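Local coordinates for protein glucose-6-phosphate dehydrogenase (Trypanosoma cruzi, PDB 5AQ1) that catalyses the oxidation of glucose 6-phosphate to 6-phosphogluconolactone with NADP+ as hydride acceptor, the entry reaction of the oxidative pentose phosphate pathway, at residues N143-L148 with R176-K181; I35-A40 with K48-L53; L408-K413 with T424-T429; R377-D382 with T391-L396. All blocks are in the same frame, centred on the assembly; numbering follows the deposited sequence.

Contact 1 (N143-L148 with R176-K181); sequences NRLFYL and RLIVEK. With NDP (NADPH dihydro-nicotinamide-adenine-dinucleotide phosphate), chain G; BG6 (6-O-phosphono-beta-D-glucopyranose), chain F.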
# COMPACT_ATOMS: atom_id res chain seq x y z
N ASN B 143 -31.34 -5.34 40.60
CA ASN B 143 -29.95 -5.22 40.17
C ASN B 143 -29.21 -4.21 41.04
O ASN B 143 -29.76 -3.17 41.38
CB ASN B 143 -29.88 -4.78 38.71
CG ASN B 143 -30.53 -5.78 37.77
OD1 ASN B 143 -30.21 -6.97 37.79
ND2 ASN B 143 -31.45 -5.30 36.94
N ARG B 144 -27.97 -4.52 41.39
CA ARG B 144 -27.21 -3.70 42.33
C ARG B 144 -25.90 -3.23 41.72
O ARG B 144 -25.06 -4.04 41.33
CB ARG B 144 -26.92 -4.50 43.60
CG ARG B 144 -28.15 -5.08 44.26
CD ARG B 144 -27.82 -5.79 45.56
NE ARG B 144 -29.01 -6.33 46.21
CZ ARG B 144 -29.03 -6.93 47.40
NH1 ARG B 144 -27.91 -7.09 48.09
NH2 ARG B 144 -30.18 -7.38 47.89
N LEU B 145 -25.72 -1.91 41.64
CA LEU B 145 -24.46 -1.31 41.18
C LEU B 145 -23.76 -0.65 42.36
O LEU B 145 -24.28 0.30 42.94
CB LEU B 145 -24.72 -0.28 40.09
CG LEU B 145 -23.50 0.41 39.47
CD1 LEU B 145 -22.72 -0.56 38.60
CD2 LEU B 145 -23.91 1.62 38.65
N PHE B 146 -22.59 -1.17 42.72
CA PHE B 146 -21.80 -0.61 43.81
C PHE B 146 -20.70 0.27 43.23
O PHE B 146 -19.83 -0.21 42.51
CB PHE B 146 -21.18 -1.72 44.66
CG PHE B 146 -22.20 -2.56 45.38
CD1 PHE B 146 -22.84 -2.08 46.51
CD2 PHE B 146 -22.52 -3.84 44.93
CE1 PHE B 146 -23.77 -2.85 47.18
CE2 PHE B 146 -23.45 -4.61 45.60
CZ PHE B 146 -24.08 -4.12 46.72
N TYR B 147 -20.76 1.57 43.53
CA TYR B 147 -19.72 2.51 43.12
C TYR B 147 -18.77 2.74 44.29
O TYR B 147 -19.17 3.30 45.31
CB TYR B 147 -20.33 3.85 42.67
CG TYR B 147 -19.42 4.66 41.77
CD1 TYR B 147 -18.18 5.13 42.22
CD2 TYR B 147 -19.78 4.96 40.45
CE1 TYR B 147 -17.34 5.86 41.40
CE2 TYR B 147 -18.95 5.69 39.63
CZ TYR B 147 -17.73 6.14 40.11
OH TYR B 147 -16.90 6.87 39.29
N LEU B 148 -17.52 2.31 44.14
CA LEU B 148 -16.53 2.46 45.20
C LEU B 148 -15.72 3.74 45.03
O LEU B 148 -14.64 3.72 44.44
CB LEU B 148 -15.61 1.23 45.25
CG LEU B 148 -16.15 0.03 46.04
CD1 LEU B 148 -17.46 -0.47 45.46
CD2 LEU B 148 -15.12 -1.08 46.07
N ARG B 176 -22.71 -5.37 39.96
CA ARG B 176 -21.57 -4.78 39.26
C ARG B 176 -20.83 -3.81 40.16
O ARG B 176 -21.44 -3.07 40.93
CB ARG B 176 -22.04 -4.09 37.97
CG ARG B 176 -22.46 -5.07 36.90
CD ARG B 176 -23.18 -4.42 35.74
NE ARG B 176 -23.86 -5.42 34.92
CZ ARG B 176 -24.83 -5.17 34.04
NH1 ARG B 176 -25.27 -3.93 33.82
NH2 ARG B 176 -25.37 -6.18 33.36
N LEU B 177 -19.50 -3.85 40.07
CA LEU B 177 -18.61 -3.04 40.89
C LEU B 177 -17.90 -2.02 40.02
O LEU B 177 -17.14 -2.40 39.13
CB LEU B 177 -17.56 -3.92 41.57
CG LEU B 177 -17.87 -4.57 42.91
CD1 LEU B 177 -17.69 -3.57 44.05
CD2 LEU B 177 -19.27 -5.17 42.93
N ILE B 178 -18.12 -0.74 40.27
CA ILE B 178 -17.32 0.31 39.66
C ILE B 178 -16.21 0.68 40.63
O ILE B 178 -16.48 1.06 41.78
CB ILE B 178 -18.18 1.53 39.27
CG1 ILE B 178 -19.14 1.15 38.14
CG2 ILE B 178 -17.29 2.68 38.82
CD1 ILE B 178 -20.23 2.18 37.88
N VAL B 179 -14.97 0.56 40.18
CA VAL B 179 -13.79 0.78 41.03
C VAL B 179 -12.86 1.81 40.39
O VAL B 179 -12.76 1.90 39.17
CB VAL B 179 -13.05 -0.55 41.31
CG1 VAL B 179 -13.98 -1.54 41.97
CG2 VAL B 179 -12.49 -1.16 40.03
N GLU B 180 -12.18 2.59 41.23
CA GLU B 180 -11.35 3.71 40.78
C GLU B 180 -9.86 3.46 41.01
O GLU B 180 -9.48 2.65 41.85
CB GLU B 180 -11.76 4.98 41.52
CG GLU B 180 -13.12 5.54 41.12
CD GLU B 180 -13.09 6.40 39.86
OE1 GLU B 180 -12.00 6.90 39.48
OE2 GLU B 180 -14.17 6.60 39.27
N LYS B 181 -9.03 4.17 40.24
CA LYS B 181 -7.58 4.10 40.39
C LYS B 181 -7.18 4.87 41.67
O LYS B 181 -7.99 5.64 42.17
CB LYS B 181 -6.89 4.68 39.14
CG LYS B 181 -6.89 6.20 39.02
CD LYS B 181 -6.28 6.62 37.69
CE LYS B 181 -6.28 8.13 37.51
NZ LYS B 181 -5.15 8.80 38.22
PA NDP G . -11.49 11.23 49.38
O1A NDP G . -10.14 11.48 50.01
O2A NDP G . -12.44 12.40 49.17
O5B NDP G . -12.20 10.08 50.24
C5B NDP G . -13.50 9.62 49.87
C4B NDP G . -14.32 9.28 51.11
O4B NDP G . -13.77 8.10 51.70
C3B NDP G . -14.31 10.36 52.20
O3B NDP G . -15.43 11.24 52.14
C2B NDP G . -14.31 9.56 53.48
O2B NDP G . -15.66 9.34 53.90
C1B NDP G . -13.68 8.23 53.12
N9A NDP G . -12.27 8.20 53.59
C8A NDP G . -11.31 9.12 53.36
N7A NDP G . -10.14 8.76 53.95
C5A NDP G . -10.35 7.59 54.57
C6A NDP G . -9.55 6.65 55.38
N6A NDP G . -8.25 6.91 55.65
N1A NDP G . -10.16 5.52 55.84
C2A NDP G . -11.45 5.24 55.58
N3A NDP G . -12.23 6.06 54.85
C4A NDP G . -11.75 7.22 54.33
O3 NDP G . -11.30 10.43 48.00
PN NDP G . -11.78 11.00 46.57
O1N NDP G . -13.28 11.19 46.54
O2N NDP G . -10.88 12.16 46.20
O5D NDP G . -11.43 9.76 45.61
C5D NDP G . -12.11 8.51 45.70
C4D NDP G . -11.42 7.49 44.81
O4D NDP G . -11.46 7.93 43.45
C3D NDP G . -9.96 7.33 45.18
O3D NDP G . -9.59 5.95 45.10
C2D NDP G . -9.21 8.15 44.15
O2D NDP G . -7.89 7.65 43.92
C1D NDP G . -10.13 8.07 42.93
N1N NDP G . -9.96 9.24 42.05
C2N NDP G . -10.56 10.40 42.34
C3N NDP G . -10.42 11.53 41.53
C7N NDP G . -11.10 12.82 41.88
O7N NDP G . -11.50 13.53 40.97
N7N NDP G . -11.25 13.18 43.16
C4N NDP G . -9.58 11.47 40.28
C5N NDP G . -8.99 10.15 40.07
C6N NDP G . -9.20 9.10 40.96
P2B NDP G . -16.06 9.00 55.42
O1X NDP G . -14.94 9.52 56.28
O2X NDP G . -17.35 9.77 55.57
O3X NDP G . -16.21 7.49 55.45
C1 BG6 F . -7.19 12.27 37.28
C2 BG6 F . -5.77 12.49 37.79
O1 BG6 F . -7.41 10.89 36.97
O5 BG6 F . -7.41 13.06 36.10
C3 BG6 F . -5.55 13.97 38.05
O2 BG6 F . -5.54 11.74 38.98
C4 BG6 F . -5.83 14.74 36.77
O3 BG6 F . -4.21 14.23 38.48
C5 BG6 F . -7.26 14.46 36.32
O4 BG6 F . -5.63 16.13 36.99
C6 BG6 F . -7.61 15.24 35.05
O6 BG6 F . -8.88 14.82 34.54
P BG6 F . -9.62 15.71 33.42
O1P BG6 F . -8.61 15.86 32.31
O2P BG6 F . -10.82 14.89 33.03
O3P BG6 F . -9.94 17.00 34.15
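R176 pairs with L145 where strand 175-179 starts alongside strand 143-148, the two strands of a beta-alpha-beta crossover through helix 155-165 in the Rossmann-type coenzyme domain. Their axes approach to 4.8 Å, 16° from parallel. The N of R176 bonds to O of R144 (3.0 Å) and its O receives N of F146, while its CB rests on CD1 of L145; the guanidinium departs to O of A449 in helix 441-451. L177 points to the other face, CD1 meeting CB of F146 and CD1 of L148. I178 returns to the first face: N bonds to O of F146, and O accepts N of L148 at 2.9 Å. Its CG2 lies over one face of the Y147 ring, 3.7 Å from the centroid and 17° off the normal, a CH-pi contact, and its CD1 touches L145. The chain of E180 folds back at chi2 (-83°), bringing OE2 to the hydroxyl of Y147 at 2.7 Å; Y442 OH grips the same oxygen. K181 then faces both ligands. Its O accepts a hydrogen bond from O2D of the nicotinamide ribose of NADPH at 2.7 Å, and its NZ donates to O2 of glucose 6-phosphate at 3.1 Å.

Contact 2 (I35-A40 with K48-L53); sequences IVVLGA and KTFPAL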
# COMPACT_ATOMS: atom_id res chain seq x y z
N ILE B 35 -28.38 1.84 43.08
CA ILE B 35 -27.01 2.33 42.87
C ILE B 35 -26.45 2.81 44.21
O ILE B 35 -26.89 3.83 44.74
CB ILE B 35 -26.98 3.47 41.84
CG1 ILE B 35 -27.54 2.99 40.51
CG2 ILE B 35 -25.56 4.00 41.67
CD1 ILE B 35 -27.73 4.08 39.47
N VAL B 36 -25.48 2.07 44.75
CA VAL B 36 -24.88 2.40 46.04
C VAL B 36 -23.55 3.12 45.84
O VAL B 36 -22.59 2.54 45.32
CB VAL B 36 -24.66 1.14 46.90
CG1 VAL B 36 -24.21 1.52 48.30
CG2 VAL B 36 -25.93 0.31 46.97
N VAL B 37 -23.49 4.38 46.27
CA VAL B 37 -22.27 5.17 46.20
C VAL B 37 -21.56 5.10 47.55
O VAL B 37 -21.93 5.80 48.50
CB VAL B 37 -22.58 6.65 45.86
CG1 VAL B 37 -21.28 7.44 45.70
CG2 VAL B 37 -23.43 6.74 44.60
N LEU B 38 -20.55 4.24 47.63
CA LEU B 38 -19.74 4.13 48.85
C LEU B 38 -18.68 5.22 48.86
O LEU B 38 -17.96 5.43 47.88
CB LEU B 38 -19.09 2.75 48.94
CG LEU B 38 -20.06 1.60 49.23
CD1 LEU B 38 -20.62 0.97 47.96
CD2 LEU B 38 -19.38 0.53 50.08
N GLY B 39 -18.57 5.92 49.99
CA GLY B 39 -17.74 7.12 50.09
C GLY B 39 -18.48 8.33 49.55
O GLY B 39 -17.88 9.22 48.94
N ALA B 40 -19.79 8.37 49.78
CA ALA B 40 -20.67 9.41 49.25
C ALA B 40 -20.38 10.80 49.81
O ALA B 40 -20.76 11.81 49.22
CB ALA B 40 -22.13 9.04 49.49
N LYS B 48 -18.32 14.54 40.75
CA LYS B 48 -18.47 13.75 39.53
C LYS B 48 -19.62 12.75 39.56
O LYS B 48 -20.46 12.74 38.67
CB LYS B 48 -17.15 13.02 39.22
CG LYS B 48 -16.00 13.95 38.87
CD LYS B 48 -16.31 14.79 37.64
CE LYS B 48 -15.12 15.60 37.17
NZ LYS B 48 -15.53 16.58 36.13
N THR B 49 -19.66 11.91 40.59
CA THR B 49 -20.61 10.80 40.63
C THR B 49 -22.07 11.26 40.65
O THR B 49 -22.84 10.95 39.74
CB THR B 49 -20.34 9.88 41.84
OG1 THR B 49 -18.93 9.71 42.00
CG2 THR B 49 -20.99 8.51 41.63
N PHE B 50 -22.45 12.01 41.68
CA PHE B 50 -23.84 12.46 41.83
C PHE B 50 -24.30 13.38 40.68
O PHE B 50 -25.42 13.24 40.20
CB PHE B 50 -24.08 13.14 43.19
CG PHE B 50 -24.13 12.18 44.34
CD1 PHE B 50 -25.16 11.25 44.45
CD2 PHE B 50 -23.15 12.20 45.34
CE1 PHE B 50 -25.21 10.36 45.51
CE2 PHE B 50 -23.20 11.31 46.40
CZ PHE B 50 -24.23 10.39 46.49
N PRO B 51 -23.43 14.32 40.24
CA PRO B 51 -23.78 15.14 39.07
C PRO B 51 -24.01 14.35 37.79
O PRO B 51 -24.92 14.68 37.03
CB PRO B 51 -22.56 16.06 38.92
CG PRO B 51 -22.02 16.18 40.30
CD PRO B 51 -22.23 14.83 40.93
N ALA B 52 -23.21 13.32 37.56
CA ALA B 52 -23.39 12.44 36.41
C ALA B 52 -24.73 11.71 36.49
O ALA B 52 -25.47 11.63 35.51
CB ALA B 52 -22.25 11.44 36.30
N LEU B 53 -25.04 11.18 37.67
CA LEU B 53 -26.31 10.51 37.92
C LEU B 53 -27.50 11.45 37.70
O LEU B 53 -28.53 11.03 37.17
CB LEU B 53 -26.35 9.92 39.34
CG LEU B 53 -25.42 8.74 39.63
CD1 LEU B 53 -25.29 8.50 41.12
CD2 LEU B 53 -25.89 7.48 38.92
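F50, on helix 43-58, pushes its ring toward the end of strand 33-38, where V37 and A40 receive it. From CB the side chain leaves with CG anti to the carbonyl carbon (chi1 -74°), which carries the ring back toward the strand although the bond from CA to CB does not point there. Along the ring, CE1 comes to CG2 of V37 at 4.1 Å. The tip, CZ, touches CB of A40 at 3.9 Å and also CB of V37, so it sits between a strand residue and the loop that follows. On its other flank CE2 faces O of A40 at 3.8 Å, with that oxygen at the ring edge and in its plane.

V37 divides its methyls: CG1 turns to CG2 of T49 (4.2 Å), whereas CG2 also meets CD1 of L53 at 4.3 Å. Two residues earlier along the strand, I35 and L53 run antiparallel alongside one another, CD1 of I35 3.9 Å from CD2 of L53. No hydrogen bond joins the two segments, and the axes remain 10.8 Å apart at 159°, a spacing bridged mainly by side chains. V36 and L38 instead pack on F146, on the other side of the sheet. This is the first strand, loop and helix of a Rossmann-type beta-alpha-beta unit, the element that carries the dinucleotide-binding turn, here with the T49 side chain about 7 Å from NADPH.

Contact 3 (L408-K413 with T424-T429); sequences LKLTAK and TELDLT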
# COMPACT_ATOMS: atom_id res chain seq x y z
N LEU B 408 -7.62 18.22 10.18
CA LEU B 408 -6.55 17.68 9.35
C LEU B 408 -5.74 18.83 8.75
O LEU B 408 -6.24 19.57 7.90
CB LEU B 408 -7.14 16.81 8.25
CG LEU B 408 -6.16 16.20 7.24
CD1 LEU B 408 -5.21 15.23 7.93
CD2 LEU B 408 -6.94 15.52 6.13
N LYS B 409 -4.50 18.98 9.20
CA LYS B 409 -3.63 20.03 8.70
C LYS B 409 -3.00 19.58 7.40
O LYS B 409 -2.42 18.49 7.32
CB LYS B 409 -2.53 20.33 9.71
CG LYS B 409 -3.04 20.83 11.05
CD LYS B 409 -1.92 20.94 12.07
CE LYS B 409 -1.06 22.16 11.83
NZ LYS B 409 0.06 22.25 12.82
N LEU B 410 -3.11 20.41 6.37
CA LEU B 410 -2.52 20.12 5.07
C LEU B 410 -2.07 21.39 4.36
O LEU B 410 -2.32 22.50 4.84
CB LEU B 410 -3.49 19.30 4.20
CG LEU B 410 -5.00 19.54 4.28
CD1 LEU B 410 -5.37 20.97 3.99
CD2 LEU B 410 -5.73 18.61 3.32
N THR B 411 -1.39 21.22 3.24
CA THR B 411 -0.90 22.33 2.43
C THR B 411 -1.88 22.63 1.29
O THR B 411 -2.44 21.72 0.68
CB THR B 411 0.49 22.02 1.87
OG1 THR B 411 1.40 21.83 2.96
CG2 THR B 411 1.00 23.15 0.98
N ALA B 412 -2.09 23.92 1.03
CA ALA B 412 -2.96 24.36 -0.05
C ALA B 412 -2.36 25.60 -0.71
O ALA B 412 -1.45 26.23 -0.16
CB ALA B 412 -4.35 24.66 0.48
N LYS B 413 -2.88 25.94 -1.88
CA LYS B 413 -2.50 27.17 -2.57
C LYS B 413 -2.99 28.36 -1.74
O LYS B 413 -4.11 28.33 -1.24
CB LYS B 413 -3.12 27.20 -3.97
CG LYS B 413 -2.83 28.46 -4.77
CD LYS B 413 -3.76 28.57 -5.96
CE LYS B 413 -3.71 29.96 -6.57
NZ LYS B 413 -4.39 30.98 -5.73
N THR B 424 -3.05 24.96 6.03
CA THR B 424 -4.42 25.25 6.45
C THR B 424 -5.03 23.99 7.09
O THR B 424 -4.29 23.05 7.39
CB THR B 424 -5.26 25.75 5.25
OG1 THR B 424 -6.57 26.13 5.68
CG2 THR B 424 -5.37 24.69 4.15
N GLU B 425 -6.34 23.98 7.34
CA GLU B 425 -7.01 22.83 7.97
C GLU B 425 -8.36 22.53 7.35
O GLU B 425 -9.04 23.42 6.86
CB GLU B 425 -7.25 23.05 9.47
CG GLU B 425 -6.09 23.65 10.25
CD GLU B 425 -6.02 25.16 10.14
OE1 GLU B 425 -7.09 25.81 10.07
OE2 GLU B 425 -4.90 25.69 10.09
N LEU B 426 -8.73 21.25 7.38
CA LEU B 426 -10.12 20.84 7.25
C LEU B 426 -10.57 20.59 8.67
O LEU B 426 -10.04 19.72 9.35
CB LEU B 426 -10.25 19.58 6.40
CG LEU B 426 -9.61 19.60 5.01
CD1 LEU B 426 -9.80 18.25 4.34
CD2 LEU B 426 -10.17 20.71 4.14
N ASP B 427 -11.55 21.37 9.13
CA ASP B 427 -11.87 21.47 10.54
C ASP B 427 -13.25 20.90 10.89
O ASP B 427 -14.20 21.03 10.13
CB ASP B 427 -11.81 22.93 10.96
CG ASP B 427 -12.06 23.13 12.44
OD1 ASP B 427 -11.17 22.76 13.24
OD2 ASP B 427 -13.14 23.64 12.80
N LEU B 428 -13.33 20.25 12.06
CA LEU B 428 -14.59 19.90 12.68
C LEU B 428 -14.49 20.26 14.16
O LEU B 428 -13.94 19.50 14.95
CB LEU B 428 -14.89 18.40 12.51
CG LEU B 428 -16.09 17.83 13.29
CD1 LEU B 428 -17.39 18.52 12.90
CD2 LEU B 428 -16.21 16.33 13.09
N THR B 429 -15.01 21.44 14.50
CA THR B 429 -15.08 21.91 15.88
C THR B 429 -16.50 21.70 16.38
O THR B 429 -17.44 22.30 15.87
CB THR B 429 -14.68 23.40 15.98
OG1 THR B 429 -13.37 23.58 15.44
CG2 THR B 429 -14.69 23.87 17.42
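L410 and T424 lie side by side on the tight face of a beta hairpin, CD1 of L410 against CG2 of T424 at 3.7 Å. With CG of L410 between its backbone N and carbonyl carbon (chi1 35°), CD1 is laid alongside T424; CG2 of T424 also touches CB of A412 at 3.8 Å. Further along, CD1 of L426 touches CD2 of both L408 and L410, closing an apolar patch, and T424 OG1 bonds to Y434 OH of the second subunit. Two hydrogen-bonded antiparallel pairs frame it. In one, N of T424 meets O of L410 at 2.8 Å nearly straight on (N-H...O 174°), whereas N of L410 reaches O of T424 at 3.1 Å, 36° out of its carbonyl plane; in the other, of L408 and L426, N of each bonds to O of the other at 3.0 Å.

The partly exposed face is looser. Between those pairs, CG of K409 meets CG of E425 at 4.2 Å, but NZ of K409 stays 6.6 Å from OE2 of E425. Both faces thus serve the interface: L410 and L426 pack on F231 and L428 of the second subunit, while E425 makes a salt bridge with its R433.

Contact 4 (R377-D382 with T391-L396); sequences RIQFKD and TQRNEL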
# COMPACT_ATOMS: atom_id res chain seq x y z
N ARG B 377 -1.90 13.87 18.08
CA ARG B 377 -1.38 14.34 16.80
C ARG B 377 -0.75 13.20 16.01
O ARG B 377 0.28 12.66 16.40
CB ARG B 377 -0.39 15.48 17.02
CG ARG B 377 -1.05 16.78 17.43
CD ARG B 377 -0.06 17.75 18.05
NE ARG B 377 -0.71 18.99 18.48
CZ ARG B 377 -1.06 19.99 17.67
NH1 ARG B 377 -0.83 19.93 16.36
NH2 ARG B 377 -1.64 21.07 18.18
N ILE B 378 -1.39 12.84 14.90
CA ILE B 378 -0.86 11.85 13.97
C ILE B 378 -0.14 12.61 12.85
O ILE B 378 -0.77 13.08 11.90
CB ILE B 378 -1.98 10.99 13.34
CG1 ILE B 378 -2.95 10.46 14.41
CG2 ILE B 378 -1.38 9.83 12.54
CD1 ILE B 378 -2.32 9.51 15.40
N GLN B 379 1.18 12.72 12.97
CA GLN B 379 1.99 13.45 11.99
C GLN B 379 2.47 12.52 10.88
O GLN B 379 3.26 11.61 11.12
CB GLN B 379 3.17 14.11 12.69
CG GLN B 379 4.02 14.99 11.78
CD GLN B 379 4.97 15.87 12.56
OE1 GLN B 379 6.15 15.55 12.70
NE2 GLN B 379 4.46 16.98 13.07
N PHE B 380 1.99 12.78 9.66
CA PHE B 380 2.35 11.96 8.50
C PHE B 380 3.70 12.36 7.92
O PHE B 380 4.28 13.39 8.27
CB PHE B 380 1.26 12.06 7.43
CG PHE B 380 -0.09 11.59 7.90
CD1 PHE B 380 -0.40 10.24 7.96
CD2 PHE B 380 -1.05 12.51 8.31
CE1 PHE B 380 -1.64 9.80 8.40
CE2 PHE B 380 -2.29 12.08 8.76
CZ PHE B 380 -2.59 10.72 8.80
N LYS B 381 4.21 11.51 7.04
CA LYS B 381 5.49 11.74 6.38
C LYS B 381 5.41 12.89 5.39
O LYS B 381 4.33 13.24 4.91
CB LYS B 381 5.95 10.48 5.65
CG LYS B 381 6.40 9.36 6.55
CD LYS B 381 6.52 8.07 5.77
CE LYS B 381 7.56 7.14 6.37
NZ LYS B 381 7.45 5.77 5.80
N ASP B 382 6.56 13.46 5.08
CA ASP B 382 6.66 14.49 4.07
C ASP B 382 6.40 13.91 2.69
O ASP B 382 6.86 12.82 2.36
CB ASP B 382 8.06 15.11 4.07
CG ASP B 382 8.31 15.95 5.28
OD1 ASP B 382 7.85 17.12 5.30
OD2 ASP B 382 8.97 15.44 6.21
N THR B 391 6.12 22.65 1.15
CA THR B 391 5.06 21.98 1.88
C THR B 391 5.63 21.50 3.21
O THR B 391 6.84 21.63 3.46
CB THR B 391 4.45 20.80 1.07
OG1 THR B 391 3.27 20.33 1.72
CG2 THR B 391 5.44 19.65 0.90
N GLN B 392 4.77 20.97 4.06
CA GLN B 392 5.19 20.42 5.34
C GLN B 392 4.31 19.24 5.67
O GLN B 392 3.33 18.97 4.98
CB GLN B 392 5.17 21.47 6.46
CG GLN B 392 4.29 22.68 6.20
CD GLN B 392 4.73 23.94 6.92
OE1 GLN B 392 3.88 24.66 7.43
NE2 GLN B 392 6.03 24.22 6.97
N ARG B 393 4.67 18.52 6.73
CA ARG B 393 3.99 17.29 7.07
C ARG B 393 2.52 17.52 7.35
O ARG B 393 2.16 18.42 8.10
CB ARG B 393 4.65 16.66 8.30
CG ARG B 393 6.01 16.07 8.02
CD ARG B 393 6.61 15.52 9.30
NE ARG B 393 7.86 14.81 9.07
CZ ARG B 393 8.57 14.21 10.02
NH1 ARG B 393 8.15 14.22 11.29
NH2 ARG B 393 9.70 13.59 9.71
N ASN B 394 1.67 16.69 6.74
CA ASN B 394 0.27 16.63 7.13
C ASN B 394 0.16 16.14 8.56
O ASN B 394 1.04 15.45 9.06
CB ASN B 394 -0.54 15.70 6.22
CG ASN B 394 -0.57 16.14 4.77
OD1 ASN B 394 -0.88 15.34 3.89
ND2 ASN B 394 -0.26 17.41 4.49
N GLU B 395 -0.93 16.50 9.22
CA GLU B 395 -1.13 16.11 10.60
C GLU B 395 -2.62 16.00 10.90
O GLU B 395 -3.38 16.94 10.64
CB GLU B 395 -0.48 17.14 11.52
CG GLU B 395 -0.03 16.60 12.86
CD GLU B 395 0.45 17.69 13.79
OE1 GLU B 395 -0.28 18.69 13.97
OE2 GLU B 395 1.56 17.57 14.33
N LEU B 396 -3.05 14.85 11.41
CA LEU B 396 -4.39 14.71 11.94
C LEU B 396 -4.33 15.06 13.42
O LEU B 396 -3.54 14.49 14.17
CB LEU B 396 -4.92 13.29 11.76
CG LEU B 396 -6.35 13.03 12.25
CD1 LEU B 396 -7.37 13.88 11.50
CD2 LEU B 396 -6.67 11.55 12.12
O HOH W 1 2.58 15.40 4.33
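The side-chain oxygen OE1 of Q379 takes NH1 of R393 at 2.8 Å and the backbone N of K507 as well. Q379 runs extended with CG anti to its N (chi1 -176°) and crosses R393 at about a right angle, the amide and guanidinium planes 66° apart. The other end of the amide, NE2, donates to OE2 of E395 at 3.2 Å, reaching it from above the carboxylate plane; Y506 OH is a second partner of this oxygen. With both ends engaged, the rotation of the amide is fixed. OE1 of E395 faces NH1 of R377 at 2.7 Å in a salt bridge whose hydrogen bond is weak, bent to 125°. R393 uses its NE for D382 OD2 (3.1 Å), a second salt bridge, while its CG and CD pass close to O of F380.

In the backbone, I378 and L396 form a hydrogen-bonded antiparallel pair, and F380 N bonds to O of N394 at 2.9 Å. Beyond the strand ends a water joins the loops, 2.8 Å from O of K381 and 2.9 Å from N of N394. F380 CD2 packs on CB of N394, whose amide bonds to N228 and V230 of the second subunit. The chemistry therefore divides: a network of charges and amides ties segments 377-382 and 391-396 to one another and to the C-terminal residues G505-K507, whereas F380 and N394 meet the second subunit.

In the fold
The four contacts form two pairs on opposite sides of the chain's centre. Contacts 1 and 2, centres 10 Å apart, share the parallel coenzyme-domain sheet: Y147 N lies 2.7 Å from V36 O, probably a hydrogen bond. Contacts 3 and 4, centres 11 Å apart, share the mixed sheet, where K409 N approaches E395 O at 2.7 Å and both contacts touch the second subunit. Between the pairs the nearest atoms remain at least about 20 Å apart. Of the four, contact 1 reaches the ligands, through E180 and K181; K181 belongs to both ligand pockets, which puts this contact at the junction of coenzyme and substrate, whereas the T49 side chain of contact 2 lies about 13 Å from the sugar phosphate.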